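PDB 6SUD: reducing-end xylose-releasing exo-oligoxylanase Rex8A from Paenibacillus barcinonensis, which hydrolyses short xylooligosaccharides, linear or branched, releasing xylose from their reducing ends during the breakdown of xylan. Local coordinates for residues A[281-284]-A[285-288]; A[367-370]-A[371-375]. The protein carries 1 engineered substitution. All coordinates share one frame; numbering follows the deposited sequence.

Interaction 1: residues A[281-284]-A[285-288]; sequences RKDP and WQVQ
Asp283 and Trp285 meet through a capping bond. The backbone N of Trp285 donates to OD1 of Asp283 at 3.1 Å, coming from above the carboxylate plane, about 60° out of it. CG of Asp283 lies anti to its backbone N (chi1 177°), which brings OD1 within reach of Trp285 N. Two backbone bonds follow. Gln286 N reaches Asp283 O at 2.9 Å, and Val287 N reaches Pro284 O at 3.2 Å. The arrangement is the capped entry to helix 285-297, just after the tight link from helix 268-280. Arg281 makes the turn there with positive phi.

The other carboxylate oxygen, OD2, lies 3.6 Å from CE3 of the Trp285 indole. The carboxylate and ring planes are only 17° apart. OD2 also forms a salt bridge with Arg230 of helix 215-232, which probably favours the charged form of Asp283.

The Gln286 side chain runs out extended past Asp283, with Gln286 CG 3.1 Å from Asp283 O. Its NE2 is hydrogen-bonded to Asp276 of helix 268-280. Water also joins the two segments. One molecule bridges Asp283 OD2 and Gln286 NE2, and another bridges Pro284 O and Gln288 NE2.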
ATOM      1  N   ARG A 281      -0.185  15.707  -8.322  1.00 13.51           N
ATOM      2  CA  ARG A 281      -0.207  16.124  -9.755  1.00 15.27           C
ATOM      3  C   ARG A 281       1.172  16.704 -10.124  1.00 14.93           C
ATOM      4  O   ARG A 281       1.213  17.692 -10.864  1.00 15.65           O
ATOM      5  CB  ARG A 281      -1.353  17.128  -9.967  1.00 16.61           C
ATOM      6  CG  ARG A 281      -2.121  16.986 -11.278  1.00 18.62           C
ATOM      7  CD  ARG A 281      -2.964  15.725 -11.377  1.00 19.88           C
ATOM      8  NE  ARG A 281      -3.923  15.540 -10.294  1.00 21.01           N
ATOM      9  CZ  ARG A 281      -5.147  16.072 -10.232  1.00 22.35           C
ATOM     10  NH1 ARG A 281      -5.592  16.869 -11.194  1.00 23.13           N
ATOM     11  NH2 ARG A 281      -5.914  15.823  -9.180  1.00 21.55           N
ATOM     12  N   LYS A 282       2.267  16.103  -9.643  1.00 15.73           N
ATOM     13  CA  LYS A 282       3.630  16.709  -9.717  1.00 16.60           C
ATOM     14  C   LYS A 282       4.459  16.175 -10.894  1.00 15.67           C
ATOM     15  O   LYS A 282       5.293  16.963 -11.413  1.00 16.69           O
ATOM     16  CB  LYS A 282       4.395  16.500  -8.411  1.00 18.44           C
ATOM     17  CG  LYS A 282       4.058  17.501  -7.319  1.00 19.79           C
ATOM     18  CD  LYS A 282       4.923  17.327  -6.091  1.00 21.45           C
ATOM     19  CE  LYS A 282       4.955  18.539  -5.183  1.00 23.44           C
ATOM     20  NZ  LYS A 282       3.830  18.518  -4.215  1.00 24.49           N
ATOM     21  N   ASP A 283       4.311  14.903 -11.269  1.00 14.05           N
ATOM     22  CA  ASP A 283       5.181  14.249 -12.285  1.00 13.31           C
ATOM     23  C   ASP A 283       4.305  13.709 -13.411  1.00 13.82           C
ATOM     24  O   ASP A 283       3.705  12.632 -13.298  1.00 13.09           O
ATOM     25  CB  ASP A 283       6.075  13.153 -11.688  1.00 12.20           C
ATOM     26  CG  ASP A 283       6.908  12.450 -12.754  1.00 11.53           C
ATOM     27  OD1 ASP A 283       7.026  12.981 -13.852  1.00 12.11           O
ATOM     28  OD2 ASP A 283       7.432  11.409 -12.476  1.00 10.97           O
ATOM     29  N   PRO A 284       4.248  14.436 -14.551  1.00 13.83           N
ATOM     30  CA  PRO A 284       3.388  14.038 -15.668  1.00 13.32           C
ATOM     31  C   PRO A 284       3.849  12.756 -16.381  1.00 12.94           C
ATOM     32  O   PRO A 284       3.068  12.188 -17.139  1.00 13.43           O
ATOM     33  CB  PRO A 284       3.358  15.287 -16.579  1.00 14.00           C
ATOM     34  CG  PRO A 284       4.586  16.103 -16.196  1.00 14.13           C
ATOM     35  CD  PRO A 284       5.018  15.662 -14.808  1.00 13.83           C
ATOM     36  N   TRP A 285       5.059  12.260 -16.103  1.00 11.82           N
ATOM     37  CA  TRP A 285       5.451  10.900 -16.576  1.00 11.05           C
ATOM     38  C   TRP A 285       4.434   9.889 -16.031  1.00 10.14           C
ATOM     39  O   TRP A 285       4.241   8.824 -16.659  1.00 10.81           O
ATOM     40  CB  TRP A 285       6.883  10.549 -16.164  1.00 11.00           C
ATOM     41  CG  TRP A 285       7.224   9.091 -16.202  1.00 10.57           C
ATOM     42  CD1 TRP A 285       7.805   8.402 -17.228  1.00 10.75           C
ATOM     43  CD2 TRP A 285       7.022   8.131 -15.145  1.00 10.50           C
ATOM     44  NE1 TRP A 285       7.984   7.093 -16.877  1.00 10.59           N
ATOM     45  CE2 TRP A 285       7.520   6.899 -15.600  1.00 10.27           C
ATOM     46  CE3 TRP A 285       6.483   8.200 -13.856  1.00 10.37           C
ATOM     47  CZ2 TRP A 285       7.471   5.745 -14.821  1.00 10.33           C
ATOM     48  CZ3 TRP A 285       6.438   7.067 -13.078  1.00 10.27           C
ATOM     49  CH2 TRP A 285       6.927   5.850 -13.562  1.00 10.34           C
ATOM     50  N   GLN A 286       3.816  10.194 -14.885  1.00 10.09           N
ATOM     51  CA  GLN A 286       2.885   9.270 -14.188  1.00  9.43           C
ATOM     52  C   GLN A 286       1.697   8.945 -15.102  1.00  9.19           C
ATOM     53  O   GLN A 286       1.230   7.773 -15.124  1.00  8.40           O
ATOM     54  CB  GLN A 286       2.480   9.849 -12.831  1.00  9.71           C
ATOM     55  CG  GLN A 286       3.647   9.887 -11.851  1.00  9.68           C
ATOM     56  CD  GLN A 286       3.284  10.445 -10.498  1.00 10.13           C
ATOM     57  OE1 GLN A 286       2.275  11.137 -10.332  1.00 10.83           O
ATOM     58  NE2 GLN A 286       4.138  10.166  -9.522  1.00 10.66           N
ATOM     59  N   VAL A 287       1.254   9.924 -15.887  1.00  8.76           N
ATOM     60  CA  VAL A 287       0.126   9.733 -16.842  1.00  8.98           C
ATOM     61  C   VAL A 287       0.559   8.710 -17.891  1.00  8.74           C
ATOM     62  O   VAL A 287      -0.193   7.793 -18.141  1.00  8.14           O
ATOM     63  CB  VAL A 287      -0.316  11.079 -17.442  1.00  8.97           C
ATOM     64  CG1 VAL A 287      -1.280  10.919 -18.606  1.00  8.81           C
ATOM     65  CG2 VAL A 287      -0.911  11.977 -16.364  1.00  8.84           C
ATOM     66  N   GLN A 288       1.769   8.845 -18.443  1.00  9.46           N
ATOM     67  CA  GLN A 288       2.267   7.946 -19.514  1.00  9.82           C
ATOM     68  C   GLN A 288       2.497   6.543 -18.934  1.00  9.06           C
ATOM     69  O   GLN A 288       2.074   5.584 -19.585  1.00  8.92           O
ATOM     70  CB  GLN A 288       3.470   8.579 -20.222  1.00 10.28           C
ATOM     71  CG  GLN A 288       3.150   9.930 -20.869  1.00 11.06           C
ATOM     72  CD  GLN A 288       1.897   9.963 -21.714  1.00 11.61           C
ATOM     73  OE1 GLN A 288       1.520   8.973 -22.350  1.00 14.65           O
ATOM     74  NE2 GLN A 288       1.212  11.094 -21.720  1.00 11.81           N
TER
HETATM   75  O   HOH W   1       2.742  13.293  -8.762  1.00 11.51           O
HETATM   76  O   HOH W   2       7.058   9.374 -10.404  1.00 12.12           O
HETATM   77  O   HOH W   3       2.039  13.105 -19.457  1.00 16.22           O

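Interaction 2: residues A[367-370]-A[371-375]; sequences FFTM and LALSG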
ATOM      1  N   PHE A 367     -10.054  -3.346  -2.354  1.00  9.16           N
ATOM      2  CA  PHE A 367     -10.682  -2.308  -1.499  1.00  9.66           C
ATOM      3  C   PHE A 367     -10.046  -0.939  -1.744  1.00  9.88           C
ATOM      4  O   PHE A 367     -10.779   0.070  -1.836  1.00  9.77           O
ATOM      5  CB  PHE A 367     -10.631  -2.662  -0.018  1.00 10.32           C
ATOM      6  CG  PHE A 367     -11.466  -1.696   0.774  1.00 10.93           C
ATOM      7  CD1 PHE A 367     -12.837  -1.837   0.831  1.00 12.01           C
ATOM      8  CD2 PHE A 367     -10.896  -0.595   1.376  1.00 11.62           C
ATOM      9  CE1 PHE A 367     -13.623  -0.921   1.510  1.00 11.71           C
ATOM     10  CE2 PHE A 367     -11.679   0.304   2.084  1.00 12.18           C
ATOM     11  CZ  PHE A 367     -13.040   0.137   2.147  1.00 12.11           C
ATOM     12  N   PHE A 368      -8.719  -0.876  -1.843  1.00  9.68           N
ATOM     13  CA  PHE A 368      -8.022   0.411  -2.078  1.00  9.95           C
ATOM     14  C   PHE A 368      -8.452   0.982  -3.425  1.00  9.50           C
ATOM     15  O   PHE A 368      -8.653   2.211  -3.515  1.00  9.35           O
ATOM     16  CB  PHE A 368      -6.511   0.267  -1.995  1.00 10.47           C
ATOM     17  CG  PHE A 368      -6.005  -0.000  -0.600  1.00 11.24           C
ATOM     18  CD1 PHE A 368      -6.313   0.847   0.458  1.00 11.93           C
ATOM     19  CD2 PHE A 368      -5.163  -1.071  -0.361  1.00 11.84           C
ATOM     20  CE1 PHE A 368      -5.815   0.607   1.730  1.00 12.08           C
ATOM     21  CE2 PHE A 368      -4.645  -1.296   0.905  1.00 11.92           C
ATOM     22  CZ  PHE A 368      -4.989  -0.468   1.949  1.00 12.07           C
ATOM     23  N   THR A 369      -8.662   0.125  -4.422  1.00  9.07           N
ATOM     24  CA  THR A 369      -9.176   0.580  -5.741  1.00  9.27           C
ATOM     25  C   THR A 369     -10.631   1.065  -5.605  1.00  9.31           C
ATOM     26  O   THR A 369     -10.986   2.055  -6.260  1.00  8.70           O
ATOM     27  CB  THR A 369      -9.025  -0.487  -6.829  1.00  9.29           C
ATOM     28  OG1 THR A 369      -7.633  -0.771  -6.946  1.00  9.27           O
ATOM     29  CG2 THR A 369      -9.554  -0.013  -8.165  1.00  9.26           C
ATOM     30  N   MET A 370     -11.467   0.388  -4.823  1.00 10.05           N
ATOM     31  CA  MET A 370     -12.896   0.782  -4.670  1.00 11.14           C
ATOM     32  C   MET A 370     -12.948   2.159  -3.999  1.00 10.67           C
ATOM     33  O   MET A 370     -13.718   3.053  -4.459  1.00 10.44           O
ATOM     34  CB  MET A 370     -13.671  -0.261  -3.856  1.00 13.06           C
ATOM     35  CG  MET A 370     -15.178  -0.047  -3.817  1.00 14.55           C
ATOM     36  SD  MET A 370     -15.976  -0.144  -5.435  1.00 17.98           S
ATOM     37  CE  MET A 370     -15.864  -1.903  -5.740  1.00 16.77           C
ATOM     38  N   LEU A 371     -12.127   2.346  -2.967  1.00 10.09           N
ATOM     39  CA  LEU A 371     -11.955   3.674  -2.322  1.00 10.37           C
ATOM     40  C   LEU A 371     -11.553   4.714  -3.367  1.00 10.19           C
ATOM     41  O   LEU A 371     -12.237   5.723  -3.484  1.00 10.33           O
ATOM     42  CB  LEU A 371     -10.875   3.568  -1.247  1.00 10.60           C
ATOM     43  CG  LEU A 371     -11.334   3.099   0.126  1.00 10.84           C
ATOM     44  CD1 LEU A 371     -10.156   3.104   1.091  1.00 11.04           C
ATOM     45  CD2 LEU A 371     -12.454   3.973   0.656  1.00 10.67           C
ATOM     46  N   ALA A 372     -10.473   4.456  -4.107  1.00 10.13           N
ATOM     47  CA  ALA A 372      -9.829   5.443  -5.008  1.00 10.09           C
ATOM     48  C   ALA A 372     -10.765   5.817  -6.156  1.00  9.96           C
ATOM     49  O   ALA A 372     -10.921   7.016  -6.435  1.00 10.35           O
ATOM     50  CB  ALA A 372      -8.516   4.908  -5.529  1.00  9.84           C
ATOM     51  N   LEU A 373     -11.389   4.834  -6.801  1.00 10.23           N
ATOM     52  CA  LEU A 373     -12.194   5.093  -8.017  1.00 10.48           C
ATOM     53  C   LEU A 373     -13.503   5.798  -7.632  1.00 10.30           C
ATOM     54  O   LEU A 373     -14.087   6.466  -8.506  1.00 11.36           O
ATOM     55  CB  LEU A 373     -12.435   3.777  -8.764  1.00 10.40           C
ATOM     56  CG  LEU A 373     -11.217   3.159  -9.464  1.00 10.97           C
ATOM     57  CD1 LEU A 373     -11.622   1.922 -10.253  1.00 11.28           C
ATOM     58  CD2 LEU A 373     -10.522   4.141 -10.384  1.00 11.13           C
ATOM     59  N   SER A 374     -13.919   5.716  -6.370  1.00  9.76           N
ATOM     60  CA  SER A 374     -15.144   6.385  -5.856  1.00  9.36           C
ATOM     61  C   SER A 374     -14.804   7.780  -5.307  1.00  9.61           C
ATOM     62  O   SER A 374     -15.735   8.505  -4.916  1.00  8.93           O
ATOM     63  CB  SER A 374     -15.866   5.516  -4.851  1.00  9.03           C
ATOM     64  OG  SER A 374     -15.109   5.331  -3.673  1.00  8.59           O
ATOM     65  N   GLY A 375     -13.518   8.149  -5.301  1.00  9.77           N
ATOM     66  CA  GLY A 375     -13.027   9.452  -4.810  1.00  9.74           C
ATOM     67  C   GLY A 375     -12.991   9.520  -3.290  1.00 10.23           C
ATOM     68  O   GLY A 375     -13.140  10.635  -2.750  1.00 10.58           O
TER
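Phe367 and Leu371 are joined by a nearly straight backbone bond of the helix, Leu371 N to Phe367 O at 2.9 Å with an N-H...O angle of 174°. The same i to i+4 pattern links Ala372 N to Phe368 O and Leu373 N to Thr369 O.

On the side-chain level, the ring of Phe367 and the branched end of Leu371 lie across each other at a slant. CE2 of Phe367 comes 3.3 Å from CD1 of Leu371. With CG anti to the backbone N (chi1 -171°), the Phe367 ring swings forward along the helix to this meeting. Met78 of helix 69-81 and Thr35 of helix 25-41 also touch Phe367.

Thr369 and Leu373 run side by side and point the same way, with CG2 of Thr369 3.5 Å from CD1 of Leu373. OG1 of Thr369 is hydrogen-bonded to the backbone O of Ala327.

Helix 359-373 ends here in a Schellman motif. Gly375 has positive phi, and its N bonds back to Ala372 O at 3.1 Å. Ser374 N reaches Met370 O at 3.3 Å. OG of Ser374 lies 2.8 Å from Met370 O and 2.9 Å from Leu371 O; its one proton could serve either. Asn376 ND2 is a further partner of OG.

Phe368 points to another side of the helix. Its ring makes an edge-to-face contact with Tyr74, and its side chain lies about 8 Å from that of Glu70, the probable proton donor.

Interaction 1 comes first along the chain and interaction 2 follows, without overlap. Their centres are 20 Å apart, and their nearest atoms are about 10 Å apart, so they do not touch. Both lie in the (alpha/alpha)6 barrel of this family 8 glycoside hydrolase. Interaction 1 marks the start of helix 285-297, partly buried near the periphery and away from the annotated sites. Interaction 2 marks the end of helix 359-373, buried closer to the centre of the chain. The first joins consecutive helices at a turn. The second closes a helix packed against helices 25-41 and 69-81, the latter carrying the probable proton donor Glu70.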